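Local coordinates for protein adenylate kinase (Desulfovibrio gigas, PDB 2XB4) that probably catalyses the reversible transfer of the terminal phosphate of ATP to AMP, giving two ADP, and carries a bound zinc ion, at residues N2-G7 and Y189-M194; E117-R122 and K172-Y177. All blocks are in the same frame, centred on the assembly; numbering follows the deposited sequence.

Contact 1: N2-G7 and Y189-M194; sequences NILIFG and YYYKNM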
loop_
_atom_site.group_PDB
_atom_site.type_symbol
_atom_site.label_atom_id
_atom_site.label_comp_id
_atom_site.label_asym_id
_atom_site.label_seq_id
_atom_site.Cartn_x
_atom_site.Cartn_y
_atom_site.Cartn_z
ATOM N N ASN A 2 -37.681 10.512 0.974
ATOM C CA ASN A 2 -36.503 11.096 1.533
ATOM C C ASN A 2 -36.026 10.317 2.758
ATOM O O ASN A 2 -36.785 10.030 3.674
ATOM C CB ASN A 2 -36.750 12.550 1.907
ATOM C CG ASN A 2 -37.116 13.437 0.689
ATOM O OD1 ASN A 2 -36.708 13.177 -0.444
ATOM N ND2 ASN A 2 -37.904 14.487 0.946
ATOM N N ILE A 3 -34.755 9.913 2.721
ATOM C CA ILE A 3 -34.191 9.043 3.796
ATOM C C ILE A 3 -32.856 9.605 4.343
ATOM O O ILE A 3 -32.052 10.087 3.513
ATOM C CB ILE A 3 -33.919 7.645 3.187
ATOM C CG1 ILE A 3 -35.224 7.090 2.592
ATOM C CG2 ILE A 3 -33.285 6.710 4.263
ATOM C CD1 ILE A 3 -35.130 5.654 1.915
ATOM N N LEU A 4 -32.628 9.586 5.687
ATOM C CA LEU A 4 -31.317 9.906 6.312
ATOM C C LEU A 4 -30.777 8.529 6.730
ATOM O O LEU A 4 -31.570 7.729 7.217
ATOM C CB LEU A 4 -31.466 10.675 7.671
ATOM C CG LEU A 4 -31.606 12.179 7.541
ATOM C CD1 LEU A 4 -33.011 12.396 7.056
ATOM C CD2 LEU A 4 -31.421 12.824 8.905
ATOM N N ILE A 5 -29.512 8.231 6.496
ATOM C CA ILE A 5 -28.950 6.971 6.981
ATOM C C ILE A 5 -27.780 7.251 7.927
ATOM O O ILE A 5 -26.925 8.126 7.656
ATOM C CB ILE A 5 -28.544 6.042 5.779
ATOM C CG1 ILE A 5 -28.086 4.626 6.247
ATOM C CG2 ILE A 5 -27.499 6.722 4.863
ATOM C CD1 ILE A 5 -28.094 3.609 5.029
ATOM N N PHE A 6 -27.747 6.520 9.054
ATOM C CA PHE A 6 -26.626 6.614 9.981
ATOM C C PHE A 6 -25.942 5.215 10.172
ATOM O O PHE A 6 -26.619 4.186 10.381
ATOM C CB PHE A 6 -27.112 7.078 11.380
ATOM C CG PHE A 6 -27.721 8.479 11.415
ATOM C CD1 PHE A 6 -26.905 9.606 11.627
ATOM C CD2 PHE A 6 -29.078 8.664 11.189
ATOM C CE1 PHE A 6 -27.467 10.928 11.724
ATOM C CE2 PHE A 6 -29.666 9.932 11.230
ATOM C CZ PHE A 6 -28.899 11.088 11.488
ATOM N N GLY A 7 -24.612 5.216 10.284
ATOM C CA GLY A 7 -23.934 4.014 10.806
ATOM C C GLY A 7 -22.425 4.307 10.927
ATOM O O GLY A 7 -21.923 5.224 10.229
ATOM N N TYR A 189 -30.482 9.600 17.522
ATOM C CA TYR A 189 -31.515 9.518 18.548
ATOM C C TYR A 189 -32.442 10.746 18.628
ATOM O O TYR A 189 -33.576 10.617 19.020
ATOM C CB TYR A 189 -30.926 9.218 19.961
ATOM C CG TYR A 189 -30.097 7.973 20.067
ATOM C CD1 TYR A 189 -30.203 6.923 19.116
ATOM C CD2 TYR A 189 -29.244 7.791 21.171
ATOM C CE1 TYR A 189 -29.382 5.769 19.230
ATOM C CE2 TYR A 189 -28.488 6.626 21.327
ATOM C CZ TYR A 189 -28.554 5.627 20.393
ATOM O OH TYR A 189 -27.727 4.502 20.552
ATOM N N TYR A 190 -31.934 11.920 18.301
ATOM C CA TYR A 190 -32.750 13.096 18.179
ATOM C C TYR A 190 -33.837 12.843 17.110
ATOM O O TYR A 190 -35.038 13.177 17.334
ATOM C CB TYR A 190 -31.840 14.256 17.841
ATOM C CG TYR A 190 -32.528 15.452 17.292
ATOM C CD1 TYR A 190 -33.217 16.374 18.157
ATOM C CD2 TYR A 190 -32.446 15.763 15.932
ATOM C CE1 TYR A 190 -33.801 17.495 17.622
ATOM C CE2 TYR A 190 -33.098 16.950 15.403
ATOM C CZ TYR A 190 -33.733 17.759 16.253
ATOM O OH TYR A 190 -34.340 18.901 15.814
ATOM N N TYR A 191 -33.472 12.183 16.017
ATOM C CA TYR A 191 -34.506 11.840 15.012
ATOM C C TYR A 191 -35.424 10.710 15.535
ATOM O O TYR A 191 -36.632 10.836 15.398
ATOM C CB TYR A 191 -33.943 11.507 13.616
ATOM C CG TYR A 191 -33.307 12.766 12.985
ATOM C CD1 TYR A 191 -34.102 13.753 12.394
ATOM C CD2 TYR A 191 -31.912 12.941 12.949
ATOM C CE1 TYR A 191 -33.519 14.962 11.900
ATOM C CE2 TYR A 191 -31.344 14.090 12.435
ATOM C CZ TYR A 191 -32.138 15.099 11.972
ATOM O OH TYR A 191 -31.523 16.165 11.429
ATOM N N LYS A 192 -34.868 9.627 16.074
ATOM C CA LYS A 192 -35.682 8.571 16.623
ATOM C C LYS A 192 -36.805 9.119 17.523
ATOM O O LYS A 192 -37.964 8.655 17.480
ATOM C CB LYS A 192 -34.820 7.591 17.402
ATOM C CG LYS A 192 -35.458 6.283 17.847
ATOM C CD LYS A 192 -34.379 5.361 18.602
ATOM C CE LYS A 192 -35.212 4.229 19.232
ATOM N NZ LYS A 192 -34.465 3.060 19.831
ATOM N N ASN A 193 -36.396 10.008 18.413
ATOM C CA ASN A 193 -37.275 10.545 19.442
ATOM C C ASN A 193 -38.387 11.448 18.938
ATOM O O ASN A 193 -39.278 11.741 19.710
ATOM C CB ASN A 193 -36.449 11.182 20.561
ATOM C CG ASN A 193 -35.772 10.090 21.421
ATOM O OD1 ASN A 193 -36.317 9.003 21.560
ATOM N ND2 ASN A 193 -34.608 10.362 21.954
ATOM N N MET A 194 -38.352 11.888 17.678
ATOM C CA MET A 194 -39.429 12.728 17.151
ATOM C C MET A 194 -40.138 12.028 15.990
ATOM O O MET A 194 -41.055 12.592 15.370
ATOM C CB MET A 194 -38.868 14.083 16.673
ATOM C CG MET A 194 -38.007 13.936 15.416
ATOM S SD MET A 194 -37.550 15.514 14.529
ATOM C CE MET A 194 -36.921 16.287 15.990
#
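Tyr191 is the residue of 189-194 that reaches strand 2-6, where it meets Leu4 and Phe6. This packs helix 184-192 on the middle strand of the parallel sheet, the strand that leads into the P-loop, as in P-loop NTPases. Tyr189, at the start of the segment, turns elsewhere and packs on Glu111. Tyr190 comes next. Its CD2 lies over the centre of one face of the Tyr191 ring, and its own ring packs on helix 89-101. The opposite face of Tyr191 receives Leu4. Here the CD2 methyl makes a CH-pi contact, 3.9 Å from the centroid of the Tyr191 ring and 17° off the normal. Its closest ring atom is Tyr191 CE2, 3.8 Å from Leu4 CD2. Phe6 comes obliquely, with Phe6 CZ 3.8 Å from Tyr191 CD2, and the two side chains cross at about a right angle. The Tyr191 ring is carried toward the strand with CG opposite the carbonyl carbon (chi1 -67°). The contact rests on shape and dispersion. Tyr191 is held between Tyr190 CD2 and Leu4 CD2, and its hydroxyl is only weakly hydrogen-bonded, to Ala92 O of helix 89-101.

Contact 2: E117-R122 and K172-Y177; sequences EVAKNR and KRHDIY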
loop_
_atom_site.group_PDB
_atom_site.type_symbol
_atom_site.label_atom_id
_atom_site.label_comp_id
_atom_site.label_asym_id
_atom_site.label_seq_id
_atom_site.Cartn_x
_atom_site.Cartn_y
_atom_site.Cartn_z
ATOM N N GLU A 117 -16.868 -2.215 19.547
ATOM C CA GLU A 117 -15.705 -3.189 19.513
ATOM C C GLU A 117 -15.859 -4.090 18.232
ATOM O O GLU A 117 -14.863 -4.470 17.575
ATOM C CB GLU A 117 -15.556 -4.103 20.800
ATOM C CG GLU A 117 -15.095 -3.276 22.037
ATOM C CD GLU A 117 -14.454 -4.092 23.261
ATOM O OE1 GLU A 117 -15.206 -4.580 24.174
ATOM O OE2 GLU A 117 -13.179 -4.201 23.321
ATOM N N VAL A 118 -17.084 -4.414 17.923
ATOM C CA VAL A 118 -17.423 -5.222 16.728
ATOM C C VAL A 118 -17.069 -4.460 15.433
ATOM O O VAL A 118 -16.396 -4.986 14.552
ATOM C CB VAL A 118 -18.839 -5.744 16.716
ATOM C CG1 VAL A 118 -19.128 -6.459 15.377
ATOM C CG2 VAL A 118 -19.082 -6.737 17.951
ATOM N N ALA A 119 -17.530 -3.200 15.344
ATOM C CA ALA A 119 -17.202 -2.318 14.222
ATOM C C ALA A 119 -15.648 -2.233 14.018
ATOM O O ALA A 119 -15.148 -2.346 12.885
ATOM C CB ALA A 119 -17.867 -0.956 14.472
ATOM N N LYS A 120 -14.894 -1.972 15.094
ATOM C CA LYS A 120 -13.421 -1.827 14.951
ATOM C C LYS A 120 -12.839 -3.136 14.449
ATOM O O LYS A 120 -11.965 -3.143 13.584
ATOM C CB LYS A 120 -12.804 -1.377 16.302
ATOM C CG LYS A 120 -11.278 -1.293 16.287
ATOM C CD LYS A 120 -10.743 -0.820 17.582
ATOM C CE LYS A 120 -9.260 -0.778 17.465
ATOM N NZ LYS A 120 -8.669 -0.595 18.796
ATOM N N ASN A 121 -13.228 -4.244 15.060
ATOM C CA ASN A 121 -12.699 -5.544 14.600
ATOM C C ASN A 121 -13.054 -5.903 13.164
ATOM O O ASN A 121 -12.234 -6.421 12.422
ATOM C CB ASN A 121 -13.167 -6.644 15.520
ATOM C CG ASN A 121 -12.327 -6.685 16.801
ATOM O OD1 ASN A 121 -11.136 -6.312 16.817
ATOM N ND2 ASN A 121 -12.943 -7.080 17.863
ATOM N N ARG A 122 -14.253 -5.575 12.754
ATOM C CA ARG A 122 -14.563 -5.743 11.312
ATOM C C ARG A 122 -13.680 -4.921 10.370
ATOM O O ARG A 122 -13.415 -5.399 9.262
ATOM C CB ARG A 122 -16.004 -5.428 11.015
ATOM C CG ARG A 122 -16.897 -6.466 11.556
ATOM C CD ARG A 122 -18.352 -6.199 11.229
ATOM N NE ARG A 122 -19.055 -7.389 11.746
ATOM C CZ ARG A 122 -20.107 -7.965 11.180
ATOM N NH1 ARG A 122 -20.601 -7.472 10.054
ATOM N NH2 ARG A 122 -20.647 -9.076 11.735
ATOM N N LYS A 172 -10.636 7.650 16.638
ATOM C CA LYS A 172 -11.091 9.003 16.643
ATOM C C LYS A 172 -12.404 9.121 15.832
ATOM O O LYS A 172 -13.264 9.879 16.265
ATOM C CB LYS A 172 -10.065 9.899 15.997
ATOM C CG LYS A 172 -8.832 10.056 17.016
ATOM C CD LYS A 172 -7.733 10.745 16.346
ATOM C CE LYS A 172 -6.730 11.205 17.409
ATOM N NZ LYS A 172 -6.171 12.440 16.813
ATOM N N ARG A 173 -12.601 8.349 14.737
ATOM C CA ARG A 173 -13.902 8.424 14.061
ATOM C C ARG A 173 -15.016 7.779 14.930
ATOM O O ARG A 173 -16.152 8.294 14.946
ATOM C CB ARG A 173 -13.882 7.757 12.672
ATOM C CG ARG A 173 -12.934 8.447 11.649
ATOM C CD ARG A 173 -12.925 7.668 10.337
ATOM N NE ARG A 173 -11.714 8.016 9.642
ATOM C CZ ARG A 173 -10.578 7.290 9.494
ATOM N NH1 ARG A 173 -10.404 5.984 9.871
ATOM N NH2 ARG A 173 -9.594 7.903 8.838
ATOM N N HIS A 174 -14.686 6.687 15.652
ATOM C CA HIS A 174 -15.712 6.024 16.523
ATOM C C HIS A 174 -16.037 6.853 17.768
ATOM O O HIS A 174 -17.247 6.902 18.240
ATOM C CB HIS A 174 -15.215 4.621 16.907
ATOM C CG HIS A 174 -15.455 3.583 15.845
ATOM N ND1 HIS A 174 -14.902 2.320 15.903
ATOM C CD2 HIS A 174 -16.215 3.602 14.724
ATOM C CE1 HIS A 174 -15.253 1.623 14.823
ATOM N NE2 HIS A 174 -16.033 2.391 14.078
ATOM N N ASP A 175 -15.026 7.566 18.287
ATOM C CA ASP A 175 -15.259 8.596 19.293
ATOM C C ASP A 175 -16.352 9.547 18.929
ATOM O O ASP A 175 -17.264 9.776 19.740
ATOM C CB ASP A 175 -13.982 9.380 19.651
ATOM C CG ASP A 175 -13.023 8.574 20.546
ATOM O OD1 ASP A 175 -13.343 7.458 21.031
ATOM O OD2 ASP A 175 -11.925 9.079 20.749
ATOM N N ILE A 176 -16.356 10.043 17.695
ATOM C CA ILE A 176 -17.383 10.963 17.320
ATOM C C ILE A 176 -18.685 10.185 17.091
ATOM O O ILE A 176 -19.741 10.599 17.559
ATOM C CB ILE A 176 -17.008 11.717 16.026
ATOM C CG1 ILE A 176 -15.806 12.652 16.330
ATOM C CG2 ILE A 176 -18.232 12.542 15.465
ATOM C CD1 ILE A 176 -14.968 12.984 14.956
ATOM N N TYR A 177 -18.609 9.064 16.357
ATOM C CA TYR A 177 -19.866 8.351 15.984
ATOM C C TYR A 177 -20.596 7.909 17.283
ATOM O O TYR A 177 -21.830 8.158 17.488
ATOM C CB TYR A 177 -19.603 7.117 15.096
ATOM C CG TYR A 177 -20.969 6.529 14.678
ATOM C CD1 TYR A 177 -21.687 7.114 13.618
ATOM C CD2 TYR A 177 -21.613 5.533 15.457
ATOM C CE1 TYR A 177 -22.963 6.682 13.280
ATOM C CE2 TYR A 177 -22.900 5.066 15.139
ATOM C CZ TYR A 177 -23.563 5.654 14.038
ATOM O OH TYR A 177 -24.836 5.229 13.700
#
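His174 meets Ala119 and Lys120 by van der Waals contact at the corner of its imidazole ring. Ring atom CE1 does most of the touching. Ala119 CB lies 3.7 Å from His174 CE1 and 3.8 Å from His174 NE2, and it approaches the ring obliquely. Lys120 comes to the ring at its edge, near the ring plane. Its backbone N is 3.6 Å from His174 CE1, and its CB is 4.1 Å from the same CE1. The histidine CG stands beside its own backbone N (chi1 -82°), which sends the ring across the gap to the other helix. Lys120 CA and His174 CA, 8.3 Å from each other, are the closest CA pair of the two segments. The imidazole bridges most of that distance. The ring also makes a T-shaped (edge-to-face) stack with Tyr178.

The polar bonds of these side chains go to other partners. His174 NE2 is hydrogen-bonded to the backbone O of Asn9, which should help to fix the rotation of the ring. Lys120 runs out fully extended, with CG anti to the backbone N (chi1 176°), and its NZ forms a salt bridge with Glu167. A second salt bridge ties the two helices close by, from Asp175 OD1 to Arg116 NH2.

Asn9 and Gly10 belong to the pocket that holds a meso-tartaric acid here, and Gly10 is a predicted ATP-binding residue. Arg173, next to His174, is predicted to bind AMP. His174 of helix 167-177 thus packs on helix 116-124 and bonds the Asn9 backbone of the P-loop. This joins the two helices beside the predicted ATP site, in the CORE domain of a P-loop NTPase fold.

In the fold
Both contacts are buried, at similar depth in the fold. All three touching residues of contact 1 are buried, while Lys120 of contact 2 is partly exposed. Contact 1 packs a helix on strand 2-6, the central strand of the parallel sheet. Contact 2 joins two helices beside the nucleotide site, and other residues of its segments touch neighbouring subunits. The chemistry follows: contact 1 is aromatic and aliphatic, whereas contact 2 turns on an imidazole with a polar partner in the loop after the strand. The centres are about 19 Å apart. The segments nonetheless meet where Tyr177 OH lies 3.3 Å from Gly7 CA. Consecutive helices, 167-177 and 184-192, serve the two contacts.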